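Local atomic coordinates of 3-oxoacyl-[acyl-carrier-protein] synthase 3 (Micrococcus luteus NCTC 2665, PDB entry 4EWP), a protein that probably catalyses the first condensation of bacterial fatty acid synthesis, joining an acetyl group from acetyl-CoA to two carbons from malonyl-ACP. Residues A[90-95]-A[149-154]; A[156-161]-A[229-234]; A[199-204]-A[235-240]. One frame throughout, in Å; residues are numbered along the deposited sequence.

How the interactions relate
Interaction 1 comes first along the chain: it brings the end of strand 86-90 and the loop after it beside strand 144-152, closing a loop of 53 residues in the N-terminal sheet. Only then do interactions 2 and 3 open, and these cross, since 199-204 falls between 156-161 and 229-234, and 235-240 follows directly on 229-234. Interaction 3 pairs the two strands of a small sheet, while interaction 2 lays the connection before its second strand against the loop after strand 144-152. Val-156 packs on Thr-93 of interaction 1 and its O probably accepts a hydrogen bond from Leu-236 N, joining all three. Each contact also touches the second subunit.

Interaction 1. Residues A[90-95]-A[149-154]; sequences STVTFP and GVERLS
Glu-151 OE1 is gripped by two donors from the opposite segment: the backbone N of Val-92, at 3.0 Å, and the hydroxyl OG1 of Thr-93, at 2.8 Å. The site lies at the carboxyl ends of two neighbouring parallel strands, 86-90 and 144-152, in the N-terminal sheet of the thiolase fold. Their last parallel bridge pairs Ser-90 with Gly-149, where Val-150 N donates to Ser-90 O (3.1 Å); beyond it the Glu-151 side chain takes over from the backbone. With CG beside its own N (chi1 -55°), a second bend about CB-CG (chi2 -77°) brings CD back beside the loop 91-93. The Val-92 N-H meets OE1 on the syn side, slightly out of the carboxylate plane, whereas Thr-93 OG1 approaches nearly along the C-O axis, the Thr-93 and Glu-151 side chains crossing at about a right angle. The two donors would be expected to favour the charged form of this buried carboxylate. Thr-91 OG1 lies within hydrogen-bonding distance of both Val-150 O (2.8 Å) and Glu-151 OE1, and its one proton may serve either. Thr-93 OG1 also accepts from Arg-152 N, while the Arg-152 guanidinium turns elsewhere, to a salt bridge with Asp-155. Leu-153, whose side chain lies near the predicted active-site residues Cys-123 and Asn-306, brings CD2 to 4.2 Å from Thr-93 CG2.

Interaction 2. Residues A[156-161]-A[229-234]; sequences VVDPTD and EGMLWP
The sulfur of Met-231 rests against the carboxylate of Asp-158: Met-231 SD lies 3.4 Å from Asp-158 CG and 3.5 Å from Asp-158 OD1. The two side chains run antiparallel alongside one another, and the aspartate CG, anti to its backbone N (chi1 -178°), is placed to meet the sulfur. Pro-159 CD lies 4.1 Å from Met-231 SD, the two side chains crossing at about a right angle. Water 1 bridges the segments, donating to Asp-158 OD2 (2.8 Å) and accepting from Met-231 N. The other oxygen, OD1, accepts from Thr-160 N, making an Asx turn, and also from Thr-160 OG1, both from the same face, well above the carboxylate plane. The Asx turn overlaps the start of a type I beta turn, closed by Asp-161 N to Asp-158 O, in the loop between strands 144-152 and 170-180 of the N-terminal half of the thiolase fold. At the inner end, Val-156 CG1 packs obliquely by the indole of Trp-233, 4.2 Å from NE1, and also by Pro-234 O. The indole NE1 donates to Asp-155 O, which helps to hold the ring there. Glu-214 of the second subunit accepts from Trp-233 N.

Interaction 3. Residues A[199-204]-A[235-240]; sequences TISMTH and TLRQDG
Arg-237 and Ser-201 lie across from each other on one face of the two-stranded sheet, with Arg-237 CD 3.4 Å from Ser-201 OG. Bends at chi2 and chi3 direct CD and NE of the arginine toward the partner strand, and NH2 then donates to Thr-199 O at 3.1 Å. That oxygen lies close to the guanidinium plane, yet NH2 comes to it from above the carbonyl plane. Asp-239 N donates to Thr-199 O almost in line with its C=O bond, at 2.9 Å, so one carbonyl holds both a backbone and a side-chain donor. On the other face Ile-200 and Gln-238 extend alongside one another in the same direction, Ile-200 CG1 to Gln-238 CB 4.1 Å, and Gln-238 NE2 goes on to Ser-163 O. The side chain of Ile-200 is about 6 Å from that of Cys-123, and that of Gln-238 about 7 Å from that of Asn-306, both predicted active-site residues, so this face flanks the probable active site. Strands 200-202 and 236-238 are antiparallel, with Ser-201 and Arg-237 as their hydrogen-bonded pair: Ser-201 N donates to Arg-237 O, and Arg-237 N to Ser-201 O at 2.8 Å. Met-202 and Leu-236, a non-hydrogen-bonded pair on the Ile-200 face, cross obliquely with Met-202 SD 3.4 Å from Leu-236 CD1. Bent at chi2 -64° and chi3 -68°, the methionine folds CE over the Thr-235 backbone. Asp-239 N-caps helix 240-262 through its side chain, and its OD2 bonds Ser-242 OG. At the far end water 2 links the hydroxyls of Thr-203 and Thr-235.

Interaction 1. Residues A[90-95]-A[149-154]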
# COMPACT_ATOMS: atom_id res chain seq x y z
N SER A 90 -5.59 -4.82 1.61
CA SER A 90 -4.65 -4.61 2.70
C SER A 90 -4.00 -5.93 3.07
O SER A 90 -4.64 -6.81 3.62
CB SER A 90 -5.38 -3.98 3.87
OG SER A 90 -4.57 -4.07 5.01
N THR A 91 -2.72 -6.06 2.74
CA THR A 91 -1.99 -7.31 2.92
C THR A 91 -0.49 -7.06 2.96
O THR A 91 -0.01 -6.11 2.35
CB THR A 91 -2.26 -8.28 1.75
OG1 THR A 91 -1.56 -9.51 1.97
CG2 THR A 91 -1.75 -7.69 0.45
N VAL A 92 0.25 -7.92 3.66
CA VAL A 92 1.71 -7.86 3.64
C VAL A 92 2.33 -9.17 3.22
O VAL A 92 3.53 -9.36 3.35
CB VAL A 92 2.30 -7.50 5.03
CG1 VAL A 92 1.84 -6.12 5.48
CG2 VAL A 92 1.93 -8.57 6.08
N THR A 93 1.51 -10.10 2.72
CA THR A 93 2.04 -11.44 2.45
C THR A 93 2.01 -11.84 0.98
O THR A 93 2.43 -12.93 0.62
CB THR A 93 1.34 -12.53 3.32
OG1 THR A 93 -0.08 -12.32 3.32
CG2 THR A 93 1.83 -12.46 4.74
N PHE A 94 1.52 -10.96 0.12
CA PHE A 94 1.55 -11.22 -1.32
C PHE A 94 3.02 -11.17 -1.76
O PHE A 94 3.68 -10.14 -1.61
CB PHE A 94 0.70 -10.18 -2.04
CG PHE A 94 0.52 -10.43 -3.53
CD1 PHE A 94 0.89 -9.45 -4.46
CD2 PHE A 94 -0.06 -11.60 -3.99
CE1 PHE A 94 0.68 -9.65 -5.82
CE2 PHE A 94 -0.26 -11.81 -5.35
CZ PHE A 94 0.10 -10.83 -6.27
N PRO A 95 3.54 -12.30 -2.26
CA PRO A 95 4.97 -12.52 -2.54
C PRO A 95 5.47 -11.90 -3.84
O PRO A 95 6.24 -12.53 -4.57
CB PRO A 95 5.07 -14.04 -2.64
CG PRO A 95 3.73 -14.47 -3.13
CD PRO A 95 2.74 -13.51 -2.50
N GLY A 149 -9.14 -7.13 3.69
CA GLY A 149 -8.02 -7.43 4.56
C GLY A 149 -7.72 -8.89 4.33
O GLY A 149 -8.63 -9.72 4.46
N VAL A 150 -6.49 -9.22 3.95
CA VAL A 150 -6.18 -10.60 3.54
C VAL A 150 -4.72 -10.94 3.76
O VAL A 150 -3.84 -10.12 3.53
CB VAL A 150 -6.59 -10.85 2.05
CG1 VAL A 150 -6.03 -9.77 1.12
CG2 VAL A 150 -6.17 -12.24 1.58
N GLU A 151 -4.46 -12.15 4.24
CA GLU A 151 -3.10 -12.57 4.55
C GLU A 151 -2.96 -14.07 4.43
O GLU A 151 -3.85 -14.84 4.81
CB GLU A 151 -2.74 -12.19 6.00
CG GLU A 151 -2.90 -10.72 6.40
CD GLU A 151 -1.80 -9.83 5.87
OE1 GLU A 151 -1.06 -10.24 4.96
OE2 GLU A 151 -1.66 -8.70 6.38
N ARG A 152 -1.82 -14.51 3.90
CA ARG A 152 -1.40 -15.88 4.13
C ARG A 152 -0.15 -15.80 5.01
O ARG A 152 0.98 -15.97 4.55
CB ARG A 152 -1.14 -16.65 2.82
CG ARG A 152 -1.00 -18.18 3.06
CD ARG A 152 -1.17 -19.02 1.80
NE ARG A 152 -0.10 -18.79 0.83
CZ ARG A 152 -0.08 -19.28 -0.41
NH1 ARG A 152 -1.09 -20.03 -0.86
NH2 ARG A 152 0.94 -18.99 -1.21
N LEU A 153 -0.39 -15.51 6.29
CA LEU A 153 0.68 -15.34 7.26
C LEU A 153 1.52 -16.60 7.41
O LEU A 153 2.68 -16.53 7.83
CB LEU A 153 0.10 -14.97 8.63
CG LEU A 153 -0.60 -13.62 8.76
CD1 LEU A 153 -1.33 -13.54 10.07
CD2 LEU A 153 0.42 -12.49 8.66
N SER A 154 0.95 -17.76 7.10
CA SER A 154 1.69 -19.00 7.27
C SER A 154 2.91 -19.02 6.35
O SER A 154 3.84 -19.79 6.56
CB SER A 154 0.78 -20.22 7.05
OG SER A 154 0.14 -20.15 5.79

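Interaction 2. Residues A[156-161]-A[229-234]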
# COMPACT_ATOMS: atom_id res chain seq x y z
N VAL A 156 5.05 -16.64 6.19
CA VAL A 156 6.12 -15.93 6.89
C VAL A 156 6.27 -16.27 8.39
O VAL A 156 6.75 -15.44 9.17
CB VAL A 156 5.98 -14.41 6.72
CG1 VAL A 156 6.37 -14.00 5.31
CG2 VAL A 156 4.56 -13.96 7.04
N VAL A 157 5.87 -17.46 8.81
CA VAL A 157 6.14 -17.88 10.18
C VAL A 157 7.34 -18.82 10.25
O VAL A 157 7.61 -19.57 9.31
CB VAL A 157 4.92 -18.53 10.86
CG1 VAL A 157 3.82 -17.51 11.07
CG2 VAL A 157 4.41 -19.71 10.05
N ASP A 158 8.08 -18.76 11.35
CA ASP A 158 9.14 -19.72 11.62
C ASP A 158 8.55 -20.70 12.62
O ASP A 158 8.15 -20.32 13.71
CB ASP A 158 10.35 -19.01 12.22
CG ASP A 158 11.54 -19.95 12.48
OD1 ASP A 158 11.36 -21.19 12.50
OD2 ASP A 158 12.66 -19.43 12.69
N PRO A 159 8.48 -21.99 12.23
CA PRO A 159 7.88 -23.04 13.06
C PRO A 159 8.59 -23.20 14.42
O PRO A 159 7.99 -23.75 15.36
CB PRO A 159 8.09 -24.31 12.23
CG PRO A 159 8.34 -23.84 10.84
CD PRO A 159 8.99 -22.49 10.95
N THR A 160 9.83 -22.73 14.52
CA THR A 160 10.57 -22.79 15.78
C THR A 160 10.40 -21.51 16.60
O THR A 160 10.92 -21.42 17.71
CB THR A 160 12.08 -23.02 15.54
OG1 THR A 160 12.63 -21.93 14.80
CG2 THR A 160 12.31 -24.32 14.78
N ASP A 161 9.68 -20.53 16.05
CA ASP A 161 9.47 -19.26 16.75
C ASP A 161 8.40 -19.34 17.83
O ASP A 161 7.24 -19.67 17.55
CB ASP A 161 9.12 -18.16 15.75
CG ASP A 161 8.50 -16.93 16.41
OD1 ASP A 161 9.19 -16.30 17.25
OD2 ASP A 161 7.33 -16.59 16.08
N GLU A 229 22.10 -21.81 10.60
CA GLU A 229 21.34 -22.45 11.67
C GLU A 229 19.89 -21.98 11.73
O GLU A 229 18.98 -22.79 11.94
CB GLU A 229 22.05 -22.27 13.02
CG GLU A 229 23.05 -23.40 13.32
CD GLU A 229 24.18 -22.97 14.24
OE1 GLU A 229 24.03 -21.93 14.93
OE2 GLU A 229 25.22 -23.66 14.26
N GLY A 230 19.67 -20.68 11.54
CA GLY A 230 18.32 -20.14 11.48
C GLY A 230 17.87 -19.94 10.03
O GLY A 230 18.70 -19.95 9.11
N MET A 231 16.57 -19.77 9.83
CA MET A 231 16.03 -19.56 8.50
C MET A 231 16.66 -18.31 7.89
O MET A 231 16.89 -17.33 8.59
CB MET A 231 14.51 -19.40 8.54
CG MET A 231 13.75 -20.59 9.13
SD MET A 231 11.94 -20.39 9.13
CE MET A 231 11.62 -20.24 7.38
N LEU A 232 16.95 -18.35 6.60
CA LEU A 232 17.34 -17.15 5.88
C LEU A 232 16.10 -16.43 5.33
O LEU A 232 16.06 -15.21 5.25
CB LEU A 232 18.31 -17.47 4.74
CG LEU A 232 19.82 -17.46 5.07
CD1 LEU A 232 20.08 -17.50 6.57
CD2 LEU A 232 20.54 -18.60 4.37
N TRP A 233 15.08 -17.20 4.94
CA TRP A 233 13.80 -16.62 4.56
C TRP A 233 13.30 -15.78 5.74
O TRP A 233 13.17 -16.29 6.85
CB TRP A 233 12.80 -17.72 4.21
CG TRP A 233 11.41 -17.22 3.93
CD1 TRP A 233 10.29 -17.41 4.70
CD2 TRP A 233 10.99 -16.45 2.79
NE1 TRP A 233 9.20 -16.81 4.10
CE2 TRP A 233 9.60 -16.21 2.94
CE3 TRP A 233 11.64 -15.95 1.66
CZ2 TRP A 233 8.87 -15.50 1.99
CZ3 TRP A 233 10.90 -15.23 0.73
CH2 TRP A 233 9.53 -15.01 0.91
N PRO A 234 13.06 -14.49 5.52
CA PRO A 234 12.63 -13.64 6.64
C PRO A 234 11.29 -14.09 7.18
O PRO A 234 10.39 -14.44 6.41
CB PRO A 234 12.48 -12.25 6.00
CG PRO A 234 13.29 -12.30 4.76
CD PRO A 234 13.19 -13.73 4.27
O HOH W 1 15.28 -20.37 12.69

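Interaction 3. Residues A[199-204]-A[235-240]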
# COMPACT_ATOMS: atom_id res chain seq x y z
N THR A 199 9.18 -3.41 17.11
CA THR A 199 8.44 -4.19 18.11
C THR A 199 7.80 -5.46 17.54
O THR A 199 7.86 -6.53 18.15
CB THR A 199 7.39 -3.32 18.85
OG1 THR A 199 8.09 -2.34 19.63
CG2 THR A 199 6.54 -4.18 19.80
N ILE A 200 7.20 -5.33 16.36
CA ILE A 200 6.73 -6.46 15.57
C ILE A 200 7.39 -6.26 14.21
O ILE A 200 7.21 -5.22 13.59
CB ILE A 200 5.20 -6.39 15.38
CG1 ILE A 200 4.48 -6.30 16.73
CG2 ILE A 200 4.68 -7.58 14.60
CD1 ILE A 200 2.98 -6.01 16.57
N SER A 201 8.16 -7.24 13.75
CA SER A 201 8.96 -7.05 12.55
C SER A 201 9.44 -8.39 12.01
O SER A 201 9.22 -9.42 12.64
CB SER A 201 10.16 -6.17 12.86
OG SER A 201 11.03 -6.79 13.78
N MET A 202 10.09 -8.36 10.84
CA MET A 202 10.66 -9.57 10.26
C MET A 202 12.04 -9.79 10.88
O MET A 202 12.63 -8.86 11.39
CB MET A 202 10.79 -9.43 8.75
CG MET A 202 9.52 -9.01 8.03
SD MET A 202 8.22 -10.26 8.19
CE MET A 202 8.89 -11.61 7.23
N THR A 203 12.54 -11.02 10.81
CA THR A 203 13.85 -11.36 11.38
C THR A 203 15.00 -10.59 10.73
O THR A 203 16.01 -10.29 11.38
CB THR A 203 14.16 -12.87 11.26
OG1 THR A 203 13.81 -13.34 9.95
CG2 THR A 203 13.36 -13.67 12.30
N HIS A 204 14.86 -10.31 9.43
CA HIS A 204 15.85 -9.50 8.72
C HIS A 204 15.40 -9.12 7.31
O HIS A 204 14.47 -9.70 6.75
CB HIS A 204 17.20 -10.22 8.64
CG HIS A 204 17.10 -11.67 8.30
ND1 HIS A 204 17.27 -12.67 9.24
CD2 HIS A 204 16.82 -12.29 7.13
CE1 HIS A 204 17.10 -13.84 8.65
NE2 HIS A 204 16.83 -13.64 7.37
N THR A 235 11.15 -14.09 8.50
CA THR A 235 9.90 -14.48 9.13
C THR A 235 9.51 -13.48 10.21
O THR A 235 10.34 -12.73 10.70
CB THR A 235 9.98 -15.88 9.74
OG1 THR A 235 11.08 -15.93 10.67
CG2 THR A 235 10.19 -16.90 8.66
N LEU A 236 8.24 -13.50 10.58
CA LEU A 236 7.67 -12.58 11.54
C LEU A 236 8.13 -12.88 12.97
O LEU A 236 8.34 -14.04 13.34
CB LEU A 236 6.14 -12.65 11.43
CG LEU A 236 5.28 -11.39 11.41
CD1 LEU A 236 5.91 -10.28 10.63
CD2 LEU A 236 3.91 -11.73 10.84
N ARG A 237 8.29 -11.84 13.76
CA ARG A 237 8.72 -11.98 15.15
C ARG A 237 8.10 -10.84 15.93
O ARG A 237 7.71 -9.82 15.35
CB ARG A 237 10.26 -11.99 15.21
CG ARG A 237 10.90 -11.05 16.22
CD ARG A 237 11.03 -9.62 15.71
NE ARG A 237 10.60 -8.64 16.72
CZ ARG A 237 11.25 -8.40 17.85
NH1 ARG A 237 12.37 -9.05 18.14
NH2 ARG A 237 10.78 -7.50 18.70
N GLN A 238 7.98 -10.99 17.25
CA GLN A 238 7.51 -9.88 18.06
C GLN A 238 8.05 -9.91 19.48
O GLN A 238 8.35 -10.97 20.04
CB GLN A 238 5.98 -9.87 18.11
CG GLN A 238 5.38 -10.93 19.02
CD GLN A 238 3.89 -10.80 19.19
OE1 GLN A 238 3.29 -9.80 18.80
NE2 GLN A 238 3.27 -11.82 19.77
N ASP A 239 8.14 -8.73 20.07
CA ASP A 239 8.33 -8.59 21.51
C ASP A 239 6.94 -8.74 22.16
O ASP A 239 6.19 -7.76 22.28
CB ASP A 239 8.92 -7.22 21.81
CG ASP A 239 9.04 -6.96 23.29
OD1 ASP A 239 8.51 -7.77 24.06
OD2 ASP A 239 9.63 -5.93 23.68
N GLY A 240 6.59 -9.96 22.56
CA GLY A 240 5.27 -10.27 23.08
C GLY A 240 4.77 -9.37 24.20
O GLY A 240 3.69 -8.78 24.10
O HOH W 2 13.65 -15.88 9.32